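PDB 7CFB: FI20010p1 from Drosophila melanogaster, which probably acts in piRNA amplification and gene silencing, through an extended Tudor module tied to assembly of the amplification complex that involves Aub. Local coordinates for residues L19-G24 with G121-Y126; R31-Q36 with T113-S118. One frame throughout, in Å; residues are numbered along the deposited sequence.

Contact 2 lies nested along the chain inside the loop that contact 1 closes. The order is 19-24, 31-36, 113-118, 121-126. The centres of the two contacts are about 11 Å apart, on the same side of the chain's centre. Strands 108-117 and 123-127 follow each other in sequence and are antiparallel neighbours in one six-stranded sheet. Contact 1 rests on the second of them and contact 2 on the first. Backbone contacts of Asp-124 with Asn-115 and Ser-116 join the two sites directly. The N-terminal part of the chain therefore meets the Tudor region twice, first as an extended loop and then as helix 30-36.

Contact 1 of 2, residues L19-G24 with G121-Y126; sequences LLPPKG and GGYDAY
Tyr-123 reaches out from the start of strand 123-127 and brings its phenol end against Pro-21 and Pro-22. The hydroxyl does most of the touching at Pro-21. Tyr-123 OH lies 3.4 Å from Pro-21 CA and 3.5 Å from Pro-21 CB. The side chains of Tyr-123 and Pro-22 approach from opposite directions. Pro-22 CD comes within 3.8 Å of Tyr-123 CE2, at an oblique angle to the ring. With chi1 at -48°, CG of Tyr-123 sits beside the backbone N and opposite the carbonyl carbon. This directs the ring toward the 19-24 loop. No direct hydrogen bond joins the two segments. A water lying in the plane of the tyrosine ring, at its edge, makes the polar link. The water oxygen donates to Leu-19 O at 2.7 Å and bonds to Tyr-123 OH at 2.8 Å. Replacing Tyr-123 with an alanine would probably leave this water without its phenol partner and take away the ring that Pro-21 and Pro-22 rest against. The ring also touches Leu-92, Ile-114 and Phe-136, so it bridges the sheet and the loop. Pro-21 O is held in turn by Gln-91 NE2. The arrangement is a surface contact between an irregular N-terminal segment and the first residue of strand 123-127, in the antiparallel sheet of the Tudor domain, a member of the SH3 clan.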
loop_
_atom_site.group_PDB
_atom_site.type_symbol
_atom_site.label_atom_id
_atom_site.label_comp_id
_atom_site.label_asym_id
_atom_site.label_seq_id
_atom_site.Cartn_x
_atom_site.Cartn_y
_atom_site.Cartn_z
ATOM N N LEU A 19 -15.781 -9.379 11.624
ATOM C CA LEU A 19 -16.089 -7.939 11.712
ATOM C C LEU A 19 -17.446 -7.679 11.074
ATOM O O LEU A 19 -17.796 -8.356 10.158
ATOM C CB LEU A 19 -15.027 -7.160 10.954
ATOM C CG LEU A 19 -13.633 -7.147 11.557
ATOM C CD1 LEU A 19 -12.647 -6.712 10.498
ATOM C CD2 LEU A 19 -13.574 -6.217 12.752
ATOM N N LEU A 20 -18.170 -6.689 11.562
ATOM C CA LEU A 20 -19.459 -6.353 10.926
ATOM C C LEU A 20 -19.209 -5.762 9.534
ATOM O O LEU A 20 -18.318 -4.962 9.374
ATOM C CB LEU A 20 -20.218 -5.384 11.831
ATOM C CG LEU A 20 -20.786 -6.024 13.092
ATOM C CD1 LEU A 20 -20.910 -5.027 14.218
ATOM C CD2 LEU A 20 -22.112 -6.679 12.807
ATOM N N PRO A 21 -20.012 -6.130 8.523
ATOM C CA PRO A 21 -19.868 -5.615 7.181
ATOM C C PRO A 21 -20.110 -4.110 7.072
ATOM O O PRO A 21 -20.828 -3.572 7.831
ATOM C CB PRO A 21 -21.029 -6.279 6.454
ATOM C CG PRO A 21 -21.193 -7.571 7.161
ATOM C CD PRO A 21 -20.993 -7.191 8.599
ATOM N N PRO A 22 -19.525 -3.442 6.068
ATOM C CA PRO A 22 -19.701 -2.018 5.906
ATOM C C PRO A 22 -21.173 -1.621 5.758
ATOM O O PRO A 22 -21.901 -2.295 5.112
ATOM C CB PRO A 22 -19.006 -1.728 4.576
ATOM C CG PRO A 22 -18.040 -2.836 4.417
ATOM C CD PRO A 22 -18.652 -4.035 5.083
ATOM N N LYS A 23 -21.548 -0.535 6.421
ATOM C CA LYS A 23 -22.935 -0.049 6.395
ATOM C C LYS A 23 -23.134 0.725 5.107
ATOM O O LYS A 23 -24.231 0.733 4.611
ATOM C CB LYS A 23 -23.218 0.841 7.603
ATOM C CG LYS A 23 -23.384 0.099 8.918
ATOM C CD LYS A 23 -22.705 0.792 10.076
ATOM C CE LYS A 23 -23.106 0.232 11.424
ATOM N NZ LYS A 23 -22.718 1.142 12.527
ATOM N N GLY A 24 -22.090 1.350 4.605
ATOM C CA GLY A 24 -22.267 2.122 3.369
ATOM C C GLY A 24 -21.044 2.193 2.489
ATOM O O GLY A 24 -20.135 1.428 2.683
ATOM N N GLY A 121 -17.552 -14.829 -0.072
ATOM C CA GLY A 121 -17.280 -14.437 1.293
ATOM C C GLY A 121 -16.036 -13.569 1.377
ATOM O O GLY A 121 -15.089 -13.710 0.592
ATOM N N GLY A 122 -16.037 -12.658 2.342
ATOM C CA GLY A 122 -14.928 -11.741 2.476
ATOM C C GLY A 122 -15.062 -10.545 1.551
ATOM O O GLY A 122 -16.145 -10.215 1.052
ATOM N N TYR A 123 -13.928 -9.886 1.318
ATOM C CA TYR A 123 -13.907 -8.623 0.597
ATOM C C TYR A 123 -12.631 -8.520 -0.222
ATOM O O TYR A 123 -11.643 -9.210 0.036
ATOM C CB TYR A 123 -14.002 -7.425 1.555
ATOM C CG TYR A 123 -15.099 -7.544 2.586
ATOM C CD1 TYR A 123 -14.878 -8.200 3.793
ATOM C CD2 TYR A 123 -16.357 -7.008 2.352
ATOM C CE1 TYR A 123 -15.882 -8.320 4.733
ATOM C CE2 TYR A 123 -17.367 -7.119 3.289
ATOM C CZ TYR A 123 -17.122 -7.775 4.478
ATOM O OH TYR A 123 -18.125 -7.889 5.414
ATOM N N ASP A 124 -12.668 -7.641 -1.219
ATOM C CA ASP A 124 -11.476 -7.217 -1.938
ATOM C C ASP A 124 -10.971 -5.932 -1.298
ATOM O O ASP A 124 -11.745 -4.989 -1.099
ATOM C CB ASP A 124 -11.780 -7.000 -3.422
ATOM C CG ASP A 124 -10.526 -6.907 -4.267
ATOM O OD1 ASP A 124 -9.506 -7.522 -3.891
ATOM O OD2 ASP A 124 -10.564 -6.222 -5.311
ATOM N N ALA A 125 -9.695 -5.918 -0.966
ATOM C CA ALA A 125 -9.113 -4.780 -0.242
ATOM C C ALA A 125 -7.837 -4.299 -0.916
ATOM O O ALA A 125 -7.190 -5.075 -1.563
ATOM C CB ALA A 125 -8.852 -5.188 1.177
ATOM N N TYR A 126 -7.516 -3.037 -0.715
ATOM C CA TYR A 126 -6.308 -2.433 -1.304
ATOM C C TYR A 126 -5.401 -1.857 -0.217
ATOM O O TYR A 126 -5.825 -1.093 0.575
ATOM C CB TYR A 126 -6.729 -1.380 -2.322
ATOM C CG TYR A 126 -5.610 -0.680 -3.037
ATOM C CD1 TYR A 126 -4.624 -1.396 -3.670
ATOM C CD2 TYR A 126 -5.534 0.691 -3.077
ATOM C CE1 TYR A 126 -3.601 -0.779 -4.349
ATOM C CE2 TYR A 126 -4.501 1.328 -3.728
ATOM C CZ TYR A 126 -3.532 0.592 -4.373
ATOM O OH TYR A 126 -2.513 1.174 -5.031
HETATM O O HOH W 1 -17.273 -9.285 7.731
#

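Contact 2 of 2, residues R31-Q36 with T113-S118. With SO4 (sulfate ion), chain C.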
loop_
_atom_site.group_PDB
_atom_site.type_symbol
_atom_site.label_atom_id
_atom_site.label_comp_id
_atom_site.label_asym_id
_atom_site.label_seq_id
_atom_site.Cartn_x
_atom_site.Cartn_y
_atom_site.Cartn_z
ATOM N N ARG A 31 -9.004 -0.892 -10.388
ATOM C CA ARG A 31 -8.583 0.342 -11.088
ATOM C C ARG A 31 -9.291 1.553 -10.484
ATOM O O ARG A 31 -8.629 2.520 -10.242
ATOM C CB ARG A 31 -8.837 0.242 -12.593
ATOM C CG ARG A 31 -7.914 -0.709 -13.339
ATOM C CD ARG A 31 -6.423 -0.676 -13.016
ATOM N NE ARG A 31 -5.819 0.647 -13.088
ATOM C CZ ARG A 31 -5.111 1.244 -12.132
ATOM N NH1 ARG A 31 -4.655 2.457 -12.344
ATOM N NH2 ARG A 31 -4.852 0.642 -10.982
ATOM N N ASP A 32 -10.585 1.446 -10.214
ATOM C CA ASP A 32 -11.357 2.585 -9.685
ATOM C C ASP A 32 -10.878 2.989 -8.296
ATOM O O ASP A 32 -10.659 4.140 -8.135
ATOM C CB ASP A 32 -12.859 2.317 -9.682
ATOM C CG ASP A 32 -13.501 2.293 -11.056
ATOM O OD1 ASP A 32 -12.862 2.721 -11.993
ATOM O OD2 ASP A 32 -14.619 1.816 -11.159
ATOM N N ILE A 33 -10.623 2.045 -7.391
ATOM C CA ILE A 33 -10.226 2.385 -5.990
ATOM C C ILE A 33 -8.911 3.158 -6.007
ATOM O O ILE A 33 -8.816 4.114 -5.314
ATOM C CB ILE A 33 -10.225 1.171 -5.042
ATOM C CG1 ILE A 33 -9.994 1.574 -3.585
ATOM C CG2 ILE A 33 -9.228 0.127 -5.466
ATOM C CD1 ILE A 33 -10.964 2.550 -3.060
ATOM N N TYR A 34 -7.988 2.776 -6.871
ATOM C CA TYR A 34 -6.711 3.496 -7.033
ATOM C C TYR A 34 -6.984 4.939 -7.450
ATOM O O TYR A 34 -6.337 5.799 -6.938
ATOM C CB TYR A 34 -5.882 2.855 -8.135
ATOM C CG TYR A 34 -4.631 3.622 -8.419
ATOM C CD1 TYR A 34 -3.561 3.528 -7.566
ATOM C CD2 TYR A 34 -4.546 4.491 -9.480
ATOM C CE1 TYR A 34 -2.406 4.241 -7.775
ATOM C CE2 TYR A 34 -3.391 5.191 -9.717
ATOM C CZ TYR A 34 -2.311 5.065 -8.871
ATOM O OH TYR A 34 -1.179 5.769 -9.085
ATOM N N ASN A 35 -7.922 5.152 -8.363
ATOM C CA ASN A 35 -8.332 6.500 -8.830
ATOM C C ASN A 35 -9.013 7.304 -7.727
ATOM O O ASN A 35 -8.903 8.474 -7.779
ATOM C CB ASN A 35 -9.102 6.458 -10.147
ATOM C CG ASN A 35 -8.224 6.017 -11.288
ATOM O OD1 ASN A 35 -7.064 6.347 -11.345
ATOM N ND2 ASN A 35 -8.769 5.257 -12.204
ATOM N N GLN A 36 -9.773 6.674 -6.835
ATOM C CA GLN A 36 -10.518 7.454 -5.821
ATOM C C GLN A 36 -9.660 7.910 -4.647
ATOM O O GLN A 36 -10.065 8.849 -4.028
ATOM C CB GLN A 36 -11.644 6.699 -5.123
ATOM C CG GLN A 36 -12.414 5.721 -5.968
ATOM C CD GLN A 36 -13.324 6.359 -6.977
ATOM O OE1 GLN A 36 -12.886 7.046 -7.884
ATOM N NE2 GLN A 36 -14.602 6.082 -6.850
ATOM N N THR A 113 -8.071 -0.051 2.475
ATOM C CA THR A 113 -9.443 0.340 2.145
ATOM C C THR A 113 -10.158 -0.891 1.572
ATOM O O THR A 113 -9.514 -1.658 0.907
ATOM C CB THR A 113 -9.463 1.546 1.214
ATOM O OG1 THR A 113 -10.844 1.836 1.119
ATOM C CG2 THR A 113 -8.873 1.262 -0.145
ATOM N N ILE A 114 -11.429 -1.062 1.881
ATOM C CA ILE A 114 -12.236 -2.156 1.298
ATOM C C ILE A 114 -12.869 -1.607 0.021
ATOM O O ILE A 114 -13.545 -0.637 0.085
ATOM C CB ILE A 114 -13.296 -2.686 2.268
ATOM C CG1 ILE A 114 -12.685 -3.135 3.588
ATOM C CG2 ILE A 114 -14.060 -3.810 1.618
ATOM C CD1 ILE A 114 -11.984 -4.427 3.488
ATOM N N ASN A 115 -12.605 -2.234 -1.105
ATOM C CA ASN A 115 -13.161 -1.734 -2.379
ATOM C C ASN A 115 -14.442 -2.474 -2.774
ATOM O O ASN A 115 -15.250 -1.871 -3.392
ATOM C CB ASN A 115 -12.087 -1.588 -3.456
ATOM C CG ASN A 115 -11.375 -2.872 -3.794
ATOM O OD1 ASN A 115 -10.371 -3.209 -3.209
ATOM N ND2 ASN A 115 -11.894 -3.586 -4.762
ATOM N N SER A 116 -14.601 -3.732 -2.398
ATOM C CA SER A 116 -15.808 -4.488 -2.803
ATOM C C SER A 116 -16.037 -5.705 -1.913
ATOM O O SER A 116 -15.124 -6.138 -1.261
ATOM C CB SER A 116 -15.740 -4.911 -4.248
ATOM O OG SER A 116 -14.834 -5.961 -4.443
ATOM N N SER A 117 -17.257 -6.213 -1.974
ATOM C CA SER A 117 -17.703 -7.452 -1.305
ATOM C C SER A 117 -17.361 -8.636 -2.206
ATOM O O SER A 117 -17.535 -8.531 -3.395
ATOM C CB SER A 117 -19.167 -7.385 -1.055
ATOM O OG SER A 117 -19.581 -8.448 -0.242
ATOM N N SER A 118 -16.880 -9.719 -1.626
ATOM C CA SER A 118 -16.533 -10.924 -2.396
ATOM C C SER A 118 -17.724 -11.887 -2.356
ATOM O O SER A 118 -18.262 -12.107 -1.294
ATOM C CB SER A 118 -15.308 -11.546 -1.850
ATOM O OG SER A 118 -14.169 -10.800 -2.169
HETATM S S SO4 C . -10.937 -2.923 -13.689
HETATM O O1 SO4 C . -10.045 -2.671 -14.817
HETATM O O2 SO4 C . -10.155 -3.048 -12.459
HETATM O O3 SO4 C . -11.671 -4.161 -13.927
HETATM O O4 SO4 C . -11.880 -1.814 -13.561
#
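Ile-33 on helix 30-36 faces Asn-115 on strand 108-117, with their CA atoms 6.2 Å apart at the nearest backbone approach. The contact is apolar and buried, and Ile-33 is its centre. Its CG1 is anti to the backbone N (chi1 -173°), which carries the longer branch to Thr-113. There the two side chains meet tip to tip, with Ile-33 CG1 3.6 Å and Ile-33 CD1 3.8 Å from Thr-113 CG2. The methyl of Thr-113 makes this contact, while its OG1 bonds to the carbonyl O of Asp-97. Asn-115 crosses Ile-33 at about a right angle. Asn-115 CB lies 3.7 Å from Ile-33 CB, and Asn-115 CG is 4.0 Å from Ile-33 CG2. The amide nitrogen ND2 is bonded to Asp-124 OD2. That bond ties the Asn-115 side chain to the next strand. Near the start of the helix, Arg-31 N donates to sulfate O2 at 3.2 Å and 162°. The ion probably comes from the crystallisation liquor, and Thr-29 OG1 also bonds to it. Asn-115 and Ser-116 both face Asp-124, forming a classic beta bulge in the strand pair beneath Ile-33. Helix 30-36 thus lies between two sheets: Ile-33 packs on strand 108-117, while Tyr-34 touches Tyr-126 of strand 123-127 and Tyr-65 of strand 64-67.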